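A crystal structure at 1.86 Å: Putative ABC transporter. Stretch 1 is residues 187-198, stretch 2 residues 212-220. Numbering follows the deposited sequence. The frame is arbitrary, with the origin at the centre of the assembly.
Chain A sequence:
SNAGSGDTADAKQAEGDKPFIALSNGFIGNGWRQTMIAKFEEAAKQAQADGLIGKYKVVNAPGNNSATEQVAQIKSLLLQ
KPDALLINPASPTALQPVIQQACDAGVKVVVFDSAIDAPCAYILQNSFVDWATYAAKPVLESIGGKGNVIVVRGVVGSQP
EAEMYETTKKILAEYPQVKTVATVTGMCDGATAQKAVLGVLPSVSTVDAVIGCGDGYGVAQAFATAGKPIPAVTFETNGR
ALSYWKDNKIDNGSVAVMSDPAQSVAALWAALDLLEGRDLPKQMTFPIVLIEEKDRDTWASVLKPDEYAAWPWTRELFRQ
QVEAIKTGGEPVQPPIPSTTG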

# COMPACT_ATOMS: atom_id res chain seq x y z
N MSE A 187 -7.54 -4.93 -7.55
CA MSE A 187 -6.07 -5.00 -7.36
C MSE A 187 -5.42 -3.64 -7.03
O MSE A 187 -4.24 -3.45 -7.27
CB MSE A 187 -5.36 -5.67 -8.56
CG MSE A 187 -5.96 -7.00 -9.01
SE MSE A 187 -5.83 -8.41 -7.63
CE MSE A 187 -3.90 -8.74 -7.65
N CYS A 188 -6.19 -2.73 -6.44
CA CYS A 188 -5.78 -1.30 -6.22
C CYS A 188 -5.21 -0.67 -7.49
O CYS A 188 -4.29 0.14 -7.44
CB CYS A 188 -4.80 -1.13 -5.07
SG CYS A 188 -5.16 -2.14 -3.62
N ASP A 189 -5.77 -1.08 -8.62
CA ASP A 189 -5.33 -0.60 -9.93
C ASP A 189 -6.51 0.05 -10.64
O ASP A 189 -7.51 -0.59 -10.88
CB ASP A 189 -4.82 -1.75 -10.78
CG ASP A 189 -4.35 -1.30 -12.14
OD1 ASP A 189 -3.53 -0.36 -12.19
OD2 ASP A 189 -4.80 -1.87 -13.18
N GLY A 190 -6.37 1.32 -10.99
CA GLY A 190 -7.46 2.07 -11.63
C GLY A 190 -8.06 1.39 -12.86
O GLY A 190 -9.29 1.23 -12.95
N ALA A 191 -7.21 0.99 -13.79
CA ALA A 191 -7.69 0.40 -15.05
C ALA A 191 -8.40 -0.94 -14.80
O ALA A 191 -9.43 -1.22 -15.40
CB ALA A 191 -6.56 0.24 -16.05
N THR A 192 -7.87 -1.73 -13.87
CA THR A 192 -8.50 -3.00 -13.52
C THR A 192 -9.87 -2.77 -12.87
O THR A 192 -10.88 -3.39 -13.25
CB THR A 192 -7.61 -3.80 -12.57
OG1 THR A 192 -6.34 -4.00 -13.19
CG2 THR A 192 -8.23 -5.13 -12.23
N ALA A 193 -9.90 -1.92 -11.85
CA ALA A 193 -11.14 -1.50 -11.22
C ALA A 193 -12.13 -0.91 -12.23
O ALA A 193 -13.31 -1.22 -12.19
CB ALA A 193 -10.85 -0.46 -10.15
N GLN A 194 -11.64 -0.04 -13.12
CA GLN A 194 -12.48 0.55 -14.16
C GLN A 194 -13.22 -0.52 -14.94
O GLN A 194 -14.43 -0.44 -15.13
CB GLN A 194 -11.67 1.40 -15.13
CG GLN A 194 -12.51 2.09 -16.21
CD GLN A 194 -11.66 2.95 -17.12
OE1 GLN A 194 -10.48 3.19 -16.86
NE2 GLN A 194 -12.26 3.44 -18.21
N LYS A 195 -12.46 -1.51 -15.40
CA LYS A 195 -13.01 -2.60 -16.21
C LYS A 195 -14.05 -3.41 -15.42
O LYS A 195 -15.13 -3.70 -15.94
CB LYS A 195 -11.90 -3.52 -16.69
CG LYS A 195 -12.33 -4.46 -17.79
CD LYS A 195 -11.35 -5.62 -17.97
CE LYS A 195 -11.63 -6.36 -19.27
NZ LYS A 195 -10.80 -5.88 -20.41
N ALA A 196 -13.72 -3.77 -14.17
CA ALA A 196 -14.63 -4.58 -13.36
C ALA A 196 -15.93 -3.83 -13.01
O ALA A 196 -17.01 -4.41 -13.09
CB ALA A 196 -13.93 -5.05 -12.10
N VAL A 197 -15.82 -2.57 -12.63
CA VAL A 197 -17.01 -1.77 -12.32
C VAL A 197 -17.87 -1.57 -13.58
O VAL A 197 -19.08 -1.70 -13.53
CB VAL A 197 -16.65 -0.41 -11.68
CG1 VAL A 197 -17.85 0.53 -11.62
CG2 VAL A 197 -16.08 -0.62 -10.28
N LEU A 198 -17.23 -1.23 -14.69
CA LEU A 198 -17.94 -1.02 -15.96
C LEU A 198 -18.77 -2.25 -16.28
O LEU A 198 -19.91 -2.14 -16.77
CB LEU A 198 -16.94 -0.77 -17.10
CG LEU A 198 -17.55 -0.58 -18.48
CD1 LEU A 198 -18.40 0.68 -18.50
CD2 LEU A 198 -16.46 -0.55 -19.56
N GLY A 212 -13.31 1.40 -2.38
CA GLY A 212 -12.26 0.66 -3.03
C GLY A 212 -10.92 0.80 -2.37
O GLY A 212 -10.81 1.23 -1.21
N CYS A 213 -9.89 0.44 -3.14
CA CYS A 213 -8.50 0.47 -2.71
C CYS A 213 -7.74 1.39 -3.66
O CYS A 213 -7.24 0.93 -4.69
CB CYS A 213 -7.91 -0.94 -2.77
SG CYS A 213 -6.19 -1.03 -2.27
N GLY A 214 -7.70 2.67 -3.34
CA GLY A 214 -6.95 3.66 -4.12
C GLY A 214 -7.21 3.52 -5.62
O GLY A 214 -6.29 3.46 -6.41
N ASP A 215 -8.48 3.46 -6.01
CA ASP A 215 -8.84 3.15 -7.39
C ASP A 215 -9.91 4.09 -7.93
O ASP A 215 -10.43 3.86 -9.03
CB ASP A 215 -9.36 1.72 -7.44
CG ASP A 215 -10.40 1.45 -6.37
OD1 ASP A 215 -11.09 2.42 -5.98
OD2 ASP A 215 -10.52 0.28 -5.90
N GLY A 216 -10.23 5.13 -7.17
CA GLY A 216 -11.35 6.02 -7.48
C GLY A 216 -11.29 6.71 -8.83
O GLY A 216 -12.33 7.04 -9.40
N TYR A 217 -10.10 6.95 -9.36
CA TYR A 217 -9.99 7.63 -10.68
C TYR A 217 -10.51 6.68 -11.75
O TYR A 217 -11.26 7.09 -12.61
CB TYR A 217 -8.55 8.06 -11.00
CG TYR A 217 -8.39 8.77 -12.33
CD1 TYR A 217 -8.59 10.14 -12.45
CD2 TYR A 217 -8.05 8.05 -13.48
CE1 TYR A 217 -8.43 10.78 -13.68
CE2 TYR A 217 -7.91 8.68 -14.70
CZ TYR A 217 -8.10 10.04 -14.79
OH TYR A 217 -7.94 10.64 -16.00
N GLY A 218 -10.12 5.42 -11.67
CA GLY A 218 -10.60 4.38 -12.60
C GLY A 218 -12.08 4.10 -12.45
O GLY A 218 -12.79 3.91 -13.44
N VAL A 219 -12.55 4.08 -11.22
CA VAL A 219 -13.97 3.92 -10.96
C VAL A 219 -14.75 5.09 -11.62
O VAL A 219 -15.74 4.90 -12.36
CB VAL A 219 -14.20 3.79 -9.43
CG1 VAL A 219 -15.68 3.89 -9.07
CG2 VAL A 219 -13.61 2.47 -8.95
N ALA A 220 -14.25 6.30 -11.44
CA ALA A 220 -14.87 7.47 -12.03
C ALA A 220 -14.98 7.34 -13.57
O ALA A 220 -16.03 7.61 -14.13
CB ALA A 220 -14.12 8.73 -11.62
O HOH W 1 -8.98 -2.12 -6.04
O HOH W 2 -3.73 2.58 -6.75
O HOH W 3 -4.97 3.07 -9.40

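The two stretches are joined covalently at one end and packed beyond it around a close glycine contact, and together they bury 420 Å² in all. The covalent link is the disulfide between Cys188 SG and Cys213 SG, 2.0 Å long with chi3 of 79°, near the right angle that a disulfide prefers. The two halves reach it differently. Cys213 points its CA-to-CB bond toward the other stretch and extends its sulfur in the t rotamer (180°), whereas the CA-to-CB bond of Cys188 lies sideways, and an m rotamer (chi1 -41°) brings its sulfur across. The backbones are close here, with Cys188 CA 3.1 Å from Cys213 O in a CA-H...O contact.

Beyond the disulfide, two helices, 190-198 and 216-220, run in roughly the same direction, their axes inclined by 36° and approaching to 7.2 Å. Glycine makes so close an approach possible. Gly190 CA and Gly218 CA are 4.0 Å apart, and Gly218 CA lies 3.4 Å from Gly190 O in a CA-H...O contact. A CB on Gly218 would point toward the first helix and fall only 2.0 Å from Gly190 O, a clash, so the absence of a side chain is what lets the backbones meet. One turn on, Gln194 packs its CB 3.2 Å from Gly218 O; its t, t conformation then carries the chain on in an extended form.

Beside the glycines, the carbon atoms of Ala193 and Val197 make the contact. Ala193 points toward the second stretch, and its single methyl touches two neighbours, with Ala193 CB 3.8 Å from Asp215 CB and 4.2 Å from Val219 CG2. Val197, one turn later on the same side of the helix, also points toward the second stretch, and its CG2 meets Val219 CG2 at 4.2 Å. Both valines are buried and adopt t rotamers (168° and 169°), and Val219 CG2 thus touches both Ala193 and Val197.

The two aspartates that precede the helices are used differently. Asp189, directed away from the contact, takes a t rotamer and caps its own helix: OD2 accepts from Thr192 N at 3.1 Å and from Thr192 OG1 at 2.6 Å, the threonine's m rotamer placing its hydroxyl for this second bond. Asp215 also occupies an N-cap position but makes no capping bond. Its p rotamer (chi1 49°) instead lets OD2 accept from Cys213 N at 2.8 Å, bracing the loop that carries the disulfide.

No direct hydrogen bond crosses between the stretches, but water bridges the gap. Water 1 accepts from Cys188 N (2.9 Å) and donates to Asp215 OD2 (2.9 Å), so Asp215 OD2, which already accepts from Cys213 N, also reaches the first stretch through the water. Water 2 lies 2.6 Å from Cys188 O and 2.7 Å from Gly214 O, bridging two carbonyl oxygens that, both being acceptors, could not bond to each other. Gly214 has a positive phi of 47°, a conformation that favours glycine.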